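Side-chain contacts in transcriptional regulatory protein RcsB (Escherichia coli, PDB 5I4C), which binds regulatory DNA as the response regulator of the Rcs phosphorelay, controlling capsule synthesis, biofilm formation, cell division and outer membrane protein genes: residues V15-G18 and I19-L23; T69-K72 and Y73-H77; A112-D115 and L116-L120. All coordinates share one frame; numbering follows the deposited sequence.

The three contacts are successive-turn contacts within three helices of one receiver domain, a five-stranded parallel sheet with helices on both faces. Contacts 1 and 3 are neighbours, their centres about 11 Å apart, and helices 13-23 and 112-124 touch directly: Ser22 OG lies 2.7 Å from Pro113 O in a probable hydrogen bond, and Ile19 CG2 packs 3.6 Å from Leu116 CD1. Contact 2, on helix 67-77, lies on the opposite side of the chain's centre, with centres about 25 Å from contact 1 and 23 Å from contact 3. Asp56, the predicted phosphorylation site, ends strand 52-56 and is unmodified here.

Contact 1. Residues V15-G18 and I19-L23; sequences VLFG and IRKSL
Val15 and Ile19 form the tightly packed side of this helical turn, lying side by side and pointing the same way, with Val15 CG1 3.8 Å from Ile19 CD1. CG1 of Ile19 stands beside its own backbone N, which brings it to within 3.3 Å of Val15 O. That oxygen also accepts the nearly straight bond from Ile19 N, at 3.0 Å and 170°. Leu16 takes its place in the interior through Ile8 of strand 4-9, while Ile19 reaches both Ile8 and helix 112-124. Ser22 N bonds to Gly18 O, and its hydroxyl turns to Pro113 O.

The outer side is looser and only partly exposed, because the second subunit packs against part of it: Gly18 of that chain meets Phe17, and Phe17 of that chain meets Lys21. CG of Phe17 is anti to the backbone N and beside the carbonyl carbon (chi1 -180°), which carries the ring forward to the following turn, where Lys21 CG sits over one face, 4.0 Å from the ring centroid, in a CH-pi contact. The lysine chain bends beyond CG, and its NZ forms a salt bridge with Glu24. Arg20 approaches the same phenylalanine from another direction: NH1 comes within 3.7 Å of Phe17 CD1, but the guanidinium is turned almost perpendicular to the ring, the planes 86° apart. One guanidinium face instead rests against Phe17 CA, and NE is engaged by Glu34 in a salt bridge that ties this helix to strand 29-35. An inner apolar face and an outer aromatic and basic face thus share one amphipathic helix, the crossover of the beta-alpha-beta unit formed by strand 4-9, helix 13-23 and strand 29-35 in the CheY-like receiver fold.

Contact 2. Residues T69-K72 and Y73-H77; sequences TLIK and YIKRH
Lys75 N donates to Ile71 O at 2.8 Å, the shortest of four i to i+4 backbone bonds joining these two turns. Ile74 N bonds to Leu70 O and Tyr73 N to Thr69 O in the same manner. Arg76 N to Lys72 O is longer, 3.2 Å, and more bent, with an N-H...O angle of 146°. Ile71 O is also met by the aliphatic part of Lys75: CG stands beside the lysine's own backbone N (chi1 -59°) and approaches that oxygen to 3.2 Å. The same CG lies 3.9 Å from Ile71 CG2, the two side chains running alongside each other, before the lysine bends twice and sends NZ to a weak hydrogen bond with Asp102 O.

Helix 67-77 is the crossover of a beta-alpha-beta unit, linking strand 52-56 to strand 82-87 of the receiver domain, and its buried side faces strand 82-87 and helix 38-44. Leu70, beside Ser38, and Ile74 cross at a slant, with Leu70 CG 3.9 Å from Ile74 CD1; Ile74 reaches Ile83 and Ile42. Tyr73 touches the preceding turn through its CB, 3.4 Å from Leu70 O, while its ring leads away to meet that of Tyr64, and the side chain also touches Ile42. Arg76 is exposed and touches the preceding turn through CB, 3.4 Å from Lys72 O, its extended chain leading away.

Contact 3. Residues A112-D115 and L116-L120; sequences APTD and LPKAL
Asp115 and Leu116 close the first turn of helix 112-124, the last helix of the CheY-like receiver fold; Asp115 meets the next turn through its carbonyl oxygen, Leu116 the previous turn through its N and CB. Asp115 O receives two N-H groups: Ala119 N at 2.9 Å, lying in the carbonyl plane, and Lys118 N in a weak, strongly bent bond with an N-H...O angle of 123°. The aspartate carboxylate makes no salt bridge with Lys118, for OD1 of Asp115 and NZ of Lys118 remain 5.0 Å apart. Their opposite charges may still attract weakly at that separation.

Leu116 is anchored one turn back. Its N donates to Ala112 O at 2.8 Å, and its CB closes on the same oxygen to 3.2 Å. Beyond this the leucine rises past the methyl of Ala112, Leu116 CG and Ala112 CB being 4.2 Å apart, and both residues pack on Ile19 of helix 13-23. Ala119 and Leu120 face Ile84 of strand 82-87, completing the inner side of the helix.

Pro117 interrupts the bonding pattern, since its ring nitrogen has no hydrogen to give Pro113 O, and the helix is kinked here. Pro117 CD presses between two carbonyls, 3.3 Å from Pro113 O and 3.4 Å from Thr114 O.

Contact 1. Residues V15-G18 and I19-L23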
loop_
_atom_site.group_PDB
_atom_site.type_symbol
_atom_site.label_atom_id
_atom_site.label_comp_id
_atom_site.label_asym_id
_atom_site.label_seq_id
_atom_site.Cartn_x
_atom_site.Cartn_y
_atom_site.Cartn_z
ATOM N N VAL A 15 -2.603 1.784 -1.481
ATOM C CA VAL A 15 -1.915 1.853 -2.759
ATOM C C VAL A 15 -2.173 3.205 -3.421
ATOM O O VAL A 15 -1.235 3.889 -3.909
ATOM C CB VAL A 15 -2.314 0.669 -3.691
ATOM C CG1 VAL A 15 -1.706 0.821 -5.073
ATOM C CG2 VAL A 15 -1.919 -0.687 -3.101
ATOM N N LEU A 16 -3.432 3.606 -3.413
ATOM C CA LEU A 16 -3.799 4.904 -3.975
ATOM C C LEU A 16 -3.115 6.075 -3.236
ATOM O O LEU A 16 -2.636 7.000 -3.874
ATOM C CB LEU A 16 -5.294 5.059 -4.009
ATOM C CG LEU A 16 -6.042 4.032 -4.875
ATOM C CD1 LEU A 16 -7.538 4.248 -4.697
ATOM C CD2 LEU A 16 -5.604 4.083 -6.307
ATOM N N PHE A 17 -3.068 6.013 -1.915
ATOM C CA PHE A 17 -2.372 7.013 -1.097
ATOM C C PHE A 17 -0.911 7.144 -1.502
ATOM O O PHE A 17 -0.427 8.269 -1.719
ATOM C CB PHE A 17 -2.470 6.597 0.379
ATOM C CG PHE A 17 -1.810 7.535 1.321
ATOM C CD1 PHE A 17 -2.407 8.713 1.670
ATOM C CD2 PHE A 17 -0.585 7.266 1.816
ATOM C CE1 PHE A 17 -1.766 9.578 2.568
ATOM C CE2 PHE A 17 0.098 8.124 2.651
ATOM C CZ PHE A 17 -0.514 9.278 3.070
ATOM N N GLY A 18 -0.187 6.013 -1.571
ATOM C CA GLY A 18 1.270 6.018 -1.895
ATOM C C GLY A 18 1.525 6.611 -3.269
ATOM O O GLY A 18 2.383 7.461 -3.442
ATOM N N ILE A 19 0.722 6.162 -4.240
ATOM C CA ILE A 19 0.797 6.673 -5.582
ATOM C C ILE A 19 0.521 8.190 -5.618
ATOM O O ILE A 19 1.285 8.941 -6.208
ATOM C CB ILE A 19 -0.121 5.882 -6.537
ATOM C CG1 ILE A 19 0.436 4.455 -6.646
ATOM C CG2 ILE A 19 -0.120 6.571 -7.902
ATOM C CD1 ILE A 19 -0.365 3.488 -7.500
ATOM N N ARG A 20 -0.520 8.643 -4.945
ATOM C CA ARG A 20 -0.820 10.099 -4.942
ATOM C C ARG A 20 0.359 10.914 -4.323
ATOM O O ARG A 20 0.723 11.964 -4.864
ATOM C CB ARG A 20 -2.162 10.345 -4.242
ATOM C CG ARG A 20 -2.576 11.774 -4.024
ATOM C CD ARG A 20 -3.649 11.835 -2.894
ATOM N NE ARG A 20 -4.527 10.669 -2.981
ATOM C CZ ARG A 20 -5.017 9.990 -1.927
ATOM N NH1 ARG A 20 -4.776 10.378 -0.650
ATOM N NH2 ARG A 20 -5.731 8.862 -2.143
ATOM N N LYS A 21 0.946 10.418 -3.233
ATOM C CA LYS A 21 2.043 11.049 -2.572
ATOM C C LYS A 21 3.250 11.138 -3.485
ATOM O O LYS A 21 3.907 12.153 -3.564
ATOM C CB LYS A 21 2.429 10.275 -1.327
ATOM C CG LYS A 21 1.523 10.384 -0.122
ATOM C CD LYS A 21 1.246 11.832 0.319
ATOM C CE LYS A 21 -0.088 12.287 -0.280
ATOM N NZ LYS A 21 -0.552 13.512 0.425
ATOM N N SER A 22 3.493 10.112 -4.259
ATOM C CA SER A 22 4.603 10.122 -5.165
ATOM C C SER A 22 4.343 11.112 -6.336
ATOM O O SER A 22 5.205 11.940 -6.721
ATOM C CB SER A 22 4.875 8.709 -5.684
ATOM O OG SER A 22 5.715 8.896 -6.830
ATOM N N LEU A 23 3.167 11.039 -6.905
ATOM C CA LEU A 23 2.854 11.869 -8.045
ATOM C C LEU A 23 2.705 13.361 -7.700
ATOM O O LEU A 23 2.950 14.250 -8.544
ATOM C CB LEU A 23 1.589 11.341 -8.724
ATOM C CG LEU A 23 1.773 9.915 -9.309
ATOM C CD1 LEU A 23 0.539 9.501 -10.108
ATOM C CD2 LEU A 23 2.968 9.899 -10.197
#

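Contact 2. Residues T69-K72 and Y73-H77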
loop_
_atom_site.group_PDB
_atom_site.type_symbol
_atom_site.label_atom_id
_atom_site.label_comp_id
_atom_site.label_asym_id
_atom_site.label_seq_id
_atom_site.Cartn_x
_atom_site.Cartn_y
_atom_site.Cartn_z
ATOM N N THR A 69 -10.450 -8.859 -19.648
ATOM C CA THR A 69 -11.793 -8.387 -19.987
ATOM C C THR A 69 -11.944 -6.902 -19.839
ATOM O O THR A 69 -12.375 -6.235 -20.735
ATOM C CB THR A 69 -12.776 -9.115 -19.070
ATOM O OG1 THR A 69 -12.687 -10.503 -19.352
ATOM C CG2 THR A 69 -14.205 -8.655 -19.260
ATOM N N LEU A 70 -11.415 -6.361 -18.753
ATOM C CA LEU A 70 -11.475 -4.924 -18.527
ATOM C C LEU A 70 -10.566 -4.210 -19.501
ATOM O O LEU A 70 -10.970 -3.212 -20.082
ATOM C CB LEU A 70 -11.031 -4.619 -17.105
ATOM C CG LEU A 70 -11.029 -3.121 -16.785
ATOM C CD1 LEU A 70 -12.419 -2.488 -16.953
ATOM C CD2 LEU A 70 -10.453 -2.914 -15.412
ATOM N N ILE A 71 -9.382 -4.722 -19.722
ATOM C CA ILE A 71 -8.528 -4.081 -20.730
ATOM C C ILE A 71 -9.140 -3.993 -22.106
ATOM O O ILE A 71 -9.062 -2.946 -22.768
ATOM C CB ILE A 71 -7.136 -4.714 -20.836
ATOM C CG1 ILE A 71 -6.324 -4.553 -19.552
ATOM C CG2 ILE A 71 -6.326 -4.087 -21.991
ATOM C CD1 ILE A 71 -6.598 -3.272 -18.847
ATOM N N LYS A 72 -9.723 -5.074 -22.540
ATOM C CA LYS A 72 -10.432 -5.128 -23.833
ATOM C C LYS A 72 -11.559 -4.123 -23.904
ATOM O O LYS A 72 -11.741 -3.446 -24.896
ATOM C CB LYS A 72 -11.020 -6.521 -24.035
ATOM C CG LYS A 72 -10.010 -7.544 -24.467
ATOM C CD LYS A 72 -10.661 -8.929 -24.574
ATOM C CE LYS A 72 -10.396 -9.511 -25.932
ATOM N NZ LYS A 72 -10.611 -10.959 -25.851
ATOM N N TYR A 73 -12.330 -4.033 -22.855
ATOM C CA TYR A 73 -13.349 -3.002 -22.742
ATOM C C TYR A 73 -12.765 -1.582 -22.947
ATOM O O TYR A 73 -13.250 -0.812 -23.800
ATOM C CB TYR A 73 -14.130 -3.127 -21.409
ATOM C CG TYR A 73 -15.312 -2.205 -21.381
ATOM C CD1 TYR A 73 -15.139 -0.848 -21.092
ATOM C CD2 TYR A 73 -16.591 -2.633 -21.808
ATOM C CE1 TYR A 73 -16.181 0.054 -21.173
ATOM C CE2 TYR A 73 -17.668 -1.729 -21.838
ATOM C CZ TYR A 73 -17.450 -0.395 -21.521
ATOM O OH TYR A 73 -18.404 0.546 -21.565
ATOM N N ILE A 74 -11.724 -1.253 -22.205
ATOM C CA ILE A 74 -11.109 0.107 -22.273
ATOM C C ILE A 74 -10.478 0.378 -23.642
ATOM O O ILE A 74 -10.622 1.501 -24.197
ATOM C CB ILE A 74 -10.094 0.312 -21.142
ATOM C CG1 ILE A 74 -10.826 0.233 -19.804
ATOM C CG2 ILE A 74 -9.432 1.675 -21.246
ATOM C CD1 ILE A 74 -9.953 0.134 -18.633
ATOM N N LYS A 75 -9.785 -0.612 -24.210
ATOM C CA LYS A 75 -9.173 -0.404 -25.520
ATOM C C LYS A 75 -10.178 -0.119 -26.575
ATOM O O LYS A 75 -9.909 0.643 -27.469
ATOM C CB LYS A 75 -8.356 -1.578 -26.026
ATOM C CG LYS A 75 -7.197 -2.027 -25.176
ATOM C CD LYS A 75 -6.185 -0.943 -24.867
ATOM C CE LYS A 75 -5.283 -0.529 -26.047
ATOM N NZ LYS A 75 -4.257 0.489 -25.564
ATOM N N ARG A 76 -11.344 -0.718 -26.450
ATOM C CA ARG A 76 -12.402 -0.534 -27.444
ATOM C C ARG A 76 -13.129 0.765 -27.245
ATOM O O ARG A 76 -13.408 1.485 -28.199
ATOM C CB ARG A 76 -13.321 -1.708 -27.285
ATOM C CG ARG A 76 -14.387 -1.754 -28.254
ATOM C CD ARG A 76 -14.962 -3.162 -28.289
ATOM N NE ARG A 76 -16.162 -2.908 -29.013
ATOM C CZ ARG A 76 -17.314 -2.556 -28.449
ATOM N NH1 ARG A 76 -17.489 -2.593 -27.147
ATOM N NH2 ARG A 76 -18.335 -2.253 -29.236
ATOM N N HIS A 77 -13.504 1.055 -26.001
ATOM C CA HIS A 77 -14.328 2.242 -25.736
ATOM C C HIS A 77 -13.537 3.553 -25.530
ATOM O O HIS A 77 -14.091 4.619 -25.710
ATOM C CB HIS A 77 -15.213 2.004 -24.493
ATOM C CG HIS A 77 -16.329 1.049 -24.741
ATOM N ND1 HIS A 77 -17.512 1.433 -25.345
ATOM C CD2 HIS A 77 -16.422 -0.287 -24.543
ATOM C CE1 HIS A 77 -18.306 0.380 -25.443
ATOM N NE2 HIS A 77 -17.679 -0.670 -24.951
#

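Contact 3. Residues A112-D115 and L116-L120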
loop_
_atom_site.group_PDB
_atom_site.type_symbol
_atom_site.label_atom_id
_atom_site.label_comp_id
_atom_site.label_asym_id
_atom_site.label_seq_id
_atom_site.Cartn_x
_atom_site.Cartn_y
_atom_site.Cartn_z
ATOM N N ALA A 112 5.648 1.038 -7.217
ATOM C CA ALA A 112 5.041 2.157 -7.932
ATOM C C ALA A 112 5.497 3.577 -7.568
ATOM O O ALA A 112 5.682 4.397 -8.461
ATOM C CB ALA A 112 3.512 2.029 -7.885
ATOM N N PRO A 113 5.745 3.874 -6.272
ATOM C CA PRO A 113 6.115 5.255 -5.997
ATOM C C PRO A 113 7.394 5.695 -6.639
ATOM O O PRO A 113 7.435 6.830 -7.070
ATOM C CB PRO A 113 6.279 5.307 -4.467
ATOM C CG PRO A 113 5.426 4.173 -3.954
ATOM C CD PRO A 113 5.470 3.106 -5.032
ATOM N N THR A 114 8.404 4.833 -6.685
ATOM C CA THR A 114 9.631 5.036 -7.471
ATOM C C THR A 114 9.506 4.818 -8.985
ATOM O O THR A 114 10.046 5.568 -9.815
ATOM C CB THR A 114 10.691 4.016 -7.041
ATOM O OG1 THR A 114 10.676 3.912 -5.628
ATOM C CG2 THR A 114 12.059 4.456 -7.524
ATOM N N ASP A 115 8.806 3.771 -9.369
ATOM C CA ASP A 115 8.838 3.357 -10.774
ATOM C C ASP A 115 7.873 4.116 -11.601
ATOM O O ASP A 115 8.138 4.276 -12.793
ATOM C CB ASP A 115 8.573 1.862 -10.931
ATOM C CG ASP A 115 9.650 0.997 -10.282
ATOM O OD1 ASP A 115 10.771 1.525 -10.047
ATOM O OD2 ASP A 115 9.377 -0.202 -9.965
ATOM N N LEU A 116 6.723 4.565 -11.054
ATOM C CA LEU A 116 5.737 5.277 -11.892
ATOM C C LEU A 116 6.211 6.534 -12.529
ATOM O O LEU A 116 5.828 6.819 -13.664
ATOM C CB LEU A 116 4.454 5.689 -11.171
ATOM C CG LEU A 116 3.338 4.679 -11.133
ATOM C CD1 LEU A 116 2.252 5.308 -10.295
ATOM C CD2 LEU A 116 2.815 4.314 -12.528
ATOM N N PRO A 117 6.965 7.349 -11.774
ATOM C CA PRO A 117 7.460 8.543 -12.401
ATOM C C PRO A 117 8.320 8.216 -13.632
ATOM O O PRO A 117 8.235 8.915 -14.659
ATOM C CB PRO A 117 8.233 9.236 -11.258
ATOM C CG PRO A 117 7.456 8.772 -10.025
ATOM C CD PRO A 117 7.193 7.353 -10.324
ATOM N N LYS A 118 9.040 7.115 -13.570
ATOM C CA LYS A 118 9.892 6.736 -14.661
ATOM C C LYS A 118 9.007 6.210 -15.792
ATOM O O LYS A 118 9.275 6.509 -16.968
ATOM C CB LYS A 118 10.903 5.642 -14.257
ATOM C CG LYS A 118 11.839 5.922 -13.074
ATOM C CD LYS A 118 12.550 4.607 -12.776
ATOM C CE LYS A 118 13.617 4.691 -11.707
ATOM N NZ LYS A 118 14.772 3.820 -12.084
ATOM N N ALA A 119 7.968 5.430 -15.463
ATOM C CA ALA A 119 7.069 4.932 -16.510
ATOM C C ALA A 119 6.330 6.081 -17.239
ATOM O O ALA A 119 6.172 6.091 -18.481
ATOM C CB ALA A 119 6.089 3.930 -15.899
ATOM N N LEU A 120 5.888 7.053 -16.454
ATOM C CA LEU A 120 5.199 8.201 -17.010
ATOM C C LEU A 120 6.133 9.084 -17.885
ATOM O O LEU A 120 5.689 9.595 -18.897
ATOM C CB LEU A 120 4.567 9.050 -15.905
ATOM C CG LEU A 120 3.416 8.364 -15.161
ATOM C CD1 LEU A 120 2.901 9.342 -14.119
ATOM C CD2 LEU A 120 2.303 7.986 -16.096
#